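Long-range contact in sperm autoantigenic protein 17 (Danio rerio, PDB 7MY4), which probably dimerizes and docks A-kinase anchoring proteins through a domain related to that of the type II PKA regulatory subunit: residues 23-28 with 42-47. Residues are numbered along the deposited sequence; the frame is centred on the assembly and turned at random.
Sequences EGLTRE and AVYFTE
L25 and Y44 meet where the helical segments 23-28 and 42-47 run closest, their axes approaching to 10.5 Å with an angle of 124° between N-to-C directions. Y44 carries the contact: its CG lies anti to the backbone N (chi1 178°), and the ring reaches across to the backbone of the other helix. L25 CA sits over one face, 3.9 Å from the ring centroid and 16° off its normal, a CH-pi contact displaced toward the rim. Beyond the ring, Y44 OH comes within 3.2 Å of G24 C, resting against the bare glycine backbone. L25 CD1 packs at 3.8 Å from Y44 CD2, while L25 CD2 lies 3.9 Å from F45 CE2. F45 also takes Y44 CD2 over the centre of one face. In one of its two conformers, E28 places CG 3.6 Å from Y44 CE1, oblique to the ring, a less certain contact. No hydrogen bond links the segments. Nearer the turn between helices, L25 also touches A41, and E28 touches F40. This apolar packing joins helices 18-32 and 37-55 into the alpha-alpha hairpin that, in RIIa docking and dimerization domains, pairs with a second copy to make an X-type four-helix bundle; this assembly holds a single chain.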
ATOM      1  N   GLU A  23      10.222   5.035  -0.619  1.00  5.26           N
ATOM      2  CA  GLU A  23      11.419   4.327  -0.175  1.00  5.72           C
ATOM      3  C   GLU A  23      11.202   2.819  -0.186  1.00  5.79           C
ATOM      4  O   GLU A  23      12.106   2.049  -0.538  1.00  6.43           O
ATOM      5  CB  GLU A  23      11.817   4.791   1.227  1.00  6.52           C
ATOM      6  CG  GLU A  23      13.107   4.077   1.690  1.00  7.85           C
ATOM      7  CD  GLU A  23      13.684   4.573   2.993  1.00 16.51           C
ATOM      8  OE1 GLU A  23      13.385   5.717   3.403  1.00 13.05           O
ATOM      9  OE2 GLU A  23      14.489   3.814   3.605  1.00 14.17           O
ATOM     10  N   GLY A  24      10.005   2.374   0.203  1.00  5.34           N
ATOM     11  CA  GLY A  24       9.731   0.941   0.229  1.00  6.36           C
ATOM     12  C   GLY A  24       9.782   0.341  -1.161  1.00  5.26           C
ATOM     13  O   GLY A  24      10.382  -0.717  -1.389  1.00  5.59           O
ATOM     14  N   LEU A  25       9.160   1.023  -2.115  1.00  5.64           N
ATOM     15  CA  LEU A  25       9.274   0.606  -3.506  1.00  5.33           C
ATOM     16  C   LEU A  25      10.735   0.572  -3.925  1.00  5.94           C
ATOM     17  O   LEU A  25      11.213  -0.407  -4.509  1.00  6.40           O
ATOM     18  CB  LEU A  25       8.486   1.567  -4.394  1.00  5.15           C
ATOM     19  CG  LEU A  25       8.700   1.378  -5.899  1.00  5.54           C
ATOM     20  CD1 LEU A  25       8.180   0.014  -6.342  1.00  7.06           C
ATOM     21  CD2 LEU A  25       8.050   2.496  -6.663  1.00  6.71           C
ATOM     22  N   THR A  26      11.450   1.654  -3.650  1.00  6.01           N
ATOM     23  CA  THR A  26      12.823   1.784  -4.127  1.00  5.28           C
ATOM     24  C   THR A  26      13.699   0.678  -3.584  1.00  6.88           C
ATOM     25  O   THR A  26      14.485   0.068  -4.320  1.00  5.49           O
ATOM     26  CB  THR A  26      13.359   3.158  -3.709  1.00  6.15           C
ATOM     27  OG1 THR A  26      12.563   4.163  -4.347  1.00  6.40           O
ATOM     28  CG2 THR A  26      14.827   3.316  -4.115  1.00  6.24           C
ATOM     29  N   ARG A  27      13.585   0.403  -2.291  1.00  5.47           N
ATOM     30  CA  ARG A  27      14.422  -0.635  -1.710  1.00  5.64           C
ATOM     31  C   ARG A  27      14.094  -2.001  -2.291  1.00  5.65           C
ATOM     32  O   ARG A  27      14.995  -2.830  -2.469  1.00  5.80           O
ATOM     33  CB  ARG A  27      14.277  -0.613  -0.199  1.00  6.75           C
ATOM     34  CG  ARG A  27      14.994   0.599   0.358  1.00 10.92           C
ATOM     35  CD  ARG A  27      15.237   0.479   1.806  1.00 17.16           C
ATOM     36  NE  ARG A  27      15.788   1.656   2.471  1.00 10.70           N
ATOM     37  CZ  ARG A  27      17.084   1.896   2.660  1.00 16.00           C
ATOM     38  NH1 ARG A  27      18.020   1.066   2.202  1.00 12.16           N
ATOM     39  NH2 ARG A  27      17.458   2.975   3.336  1.00 16.69           N
ATOM     40  N   GLU A  28      12.823  -2.263  -2.608  0.62  5.52           N
ATOM     41  CA  GLU A  28      12.516  -3.572  -3.183  0.62  6.23           C
ATOM     42  C   GLU A  28      12.985  -3.663  -4.636  0.62  5.75           C
ATOM     43  O   GLU A  28      13.461  -4.722  -5.066  0.62  5.97           O
ATOM     44  CB  GLU A  28      11.026  -3.889  -3.058  0.62  8.35           C
ATOM     45  CG  GLU A  28      10.587  -4.186  -1.625  0.62  8.64           C
ATOM     46  CD  GLU A  28      11.429  -5.249  -0.939  0.62 15.92           C
ATOM     47  OE1 GLU A  28      11.483  -6.396  -1.453  0.62 18.89           O
ATOM     48  OE2 GLU A  28      12.065  -4.929   0.101  0.62 20.93           O
ATOM     49  N   ALA A  42       4.093  -2.076 -10.344  1.00  6.73           N
ATOM     50  CA  ALA A  42       2.667  -2.361 -10.259  1.00  7.51           C
ATOM     51  C   ALA A  42       2.431  -3.563  -9.358  1.00 10.26           C
ATOM     52  O   ALA A  42       1.483  -3.579  -8.556  1.00  9.94           O
ATOM     53  CB  ALA A  42       2.106  -2.598 -11.657  1.00  9.11           C
ATOM     54  N   VAL A  43       3.295  -4.575  -9.459  1.00  9.61           N
ATOM     55  CA  VAL A  43       3.169  -5.738  -8.586  1.00  8.58           C
ATOM     56  C   VAL A  43       3.446  -5.362  -7.140  1.00 10.35           C
ATOM     57  O   VAL A  43       2.758  -5.828  -6.223  1.00  8.48           O
ATOM     58  CB  VAL A  43       4.091  -6.863  -9.051  1.00 12.87           C
ATOM     59  CG1 VAL A  43       4.041  -8.012  -8.026  1.00 14.03           C
ATOM     60  CG2 VAL A  43       3.686  -7.315 -10.449  1.00 14.35           C
ATOM     61  N   TYR A  44       4.458  -4.520  -6.911  1.00  8.05           N
ATOM     62  CA  TYR A  44       4.774  -4.063  -5.563  1.00  5.66           C
ATOM     63  C   TYR A  44       3.551  -3.465  -4.877  1.00  5.12           C
ATOM     64  O   TYR A  44       3.235  -3.818  -3.731  1.00  7.54           O
ATOM     65  CB  TYR A  44       5.922  -3.035  -5.606  1.00  7.84           C
ATOM     66  CG  TYR A  44       6.233  -2.498  -4.220  1.00  4.94           C
ATOM     67  CD1 TYR A  44       7.041  -3.202  -3.367  1.00  6.44           C
ATOM     68  CD2 TYR A  44       5.701  -1.310  -3.765  1.00  5.27           C
ATOM     69  CE1 TYR A  44       7.316  -2.743  -2.093  1.00  7.50           C
ATOM     70  CE2 TYR A  44       5.973  -0.835  -2.490  1.00  5.61           C
ATOM     71  CZ  TYR A  44       6.765  -1.553  -1.653  1.00  8.04           C
ATOM     72  OH  TYR A  44       7.044  -1.110  -0.366  1.00  8.19           O
ATOM     73  N   PHE A  45       2.864  -2.532  -5.545  1.00  4.77           N
ATOM     74  CA  PHE A  45       1.728  -1.870  -4.901  1.00  6.28           C
ATOM     75  C   PHE A  45       0.541  -2.809  -4.788  1.00  8.16           C
ATOM     76  O   PHE A  45      -0.171  -2.786  -3.781  1.00  7.88           O
ATOM     77  CB  PHE A  45       1.364  -0.585  -5.638  1.00 10.40           C
ATOM     78  CG  PHE A  45       2.352   0.509  -5.371  1.00  6.79           C
ATOM     79  CD1 PHE A  45       2.414   1.097  -4.118  1.00 11.35           C
ATOM     80  CD2 PHE A  45       3.267   0.887  -6.319  1.00  6.95           C
ATOM     81  CE1 PHE A  45       3.350   2.062  -3.847  1.00 13.49           C
ATOM     82  CE2 PHE A  45       4.213   1.867  -6.038  1.00  8.48           C
ATOM     83  CZ  PHE A  45       4.247   2.442  -4.811  1.00  8.53           C
ATOM     84  N   THR A  46       0.344  -3.687  -5.765  1.00  8.46           N
ATOM     85  CA  THR A  46      -0.709  -4.691  -5.624  1.00  8.45           C
ATOM     86  C   THR A  46      -0.491  -5.533  -4.377  1.00  8.75           C
ATOM     87  O   THR A  46      -1.419  -5.746  -3.584  1.00 11.14           O
ATOM     88  CB  THR A  46      -0.771  -5.560  -6.887  1.00 13.04           C
ATOM     89  OG1 THR A  46      -1.096  -4.729  -8.007  1.00 15.74           O
ATOM     90  CG2 THR A  46      -1.821  -6.647  -6.720  1.00 19.07           C
ATOM     91  N   GLU A  47       0.738  -6.011  -4.174  0.51  7.45           N
ATOM     92  CA  GLU A  47       1.012  -6.867  -3.027  0.51  9.67           C
ATOM     93  C   GLU A  47       0.978  -6.074  -1.722  0.51 10.33           C
ATOM     94  O   GLU A  47       0.536  -6.594  -0.689  0.51  9.59           O
ATOM     95  CB  GLU A  47       2.356  -7.576  -3.208  0.51 12.31           C
ATOM     96  CG  GLU A  47       2.350  -8.624  -4.318  0.51 16.04           C
ATOM     97  CD  GLU A  47       1.283  -9.699  -4.116  0.51 16.21           C
ATOM     98  OE1 GLU A  47       1.256 -10.310  -3.021  0.51 21.80           O
ATOM     99  OE2 GLU A  47       0.465  -9.913  -5.036  0.51 23.54           O
TER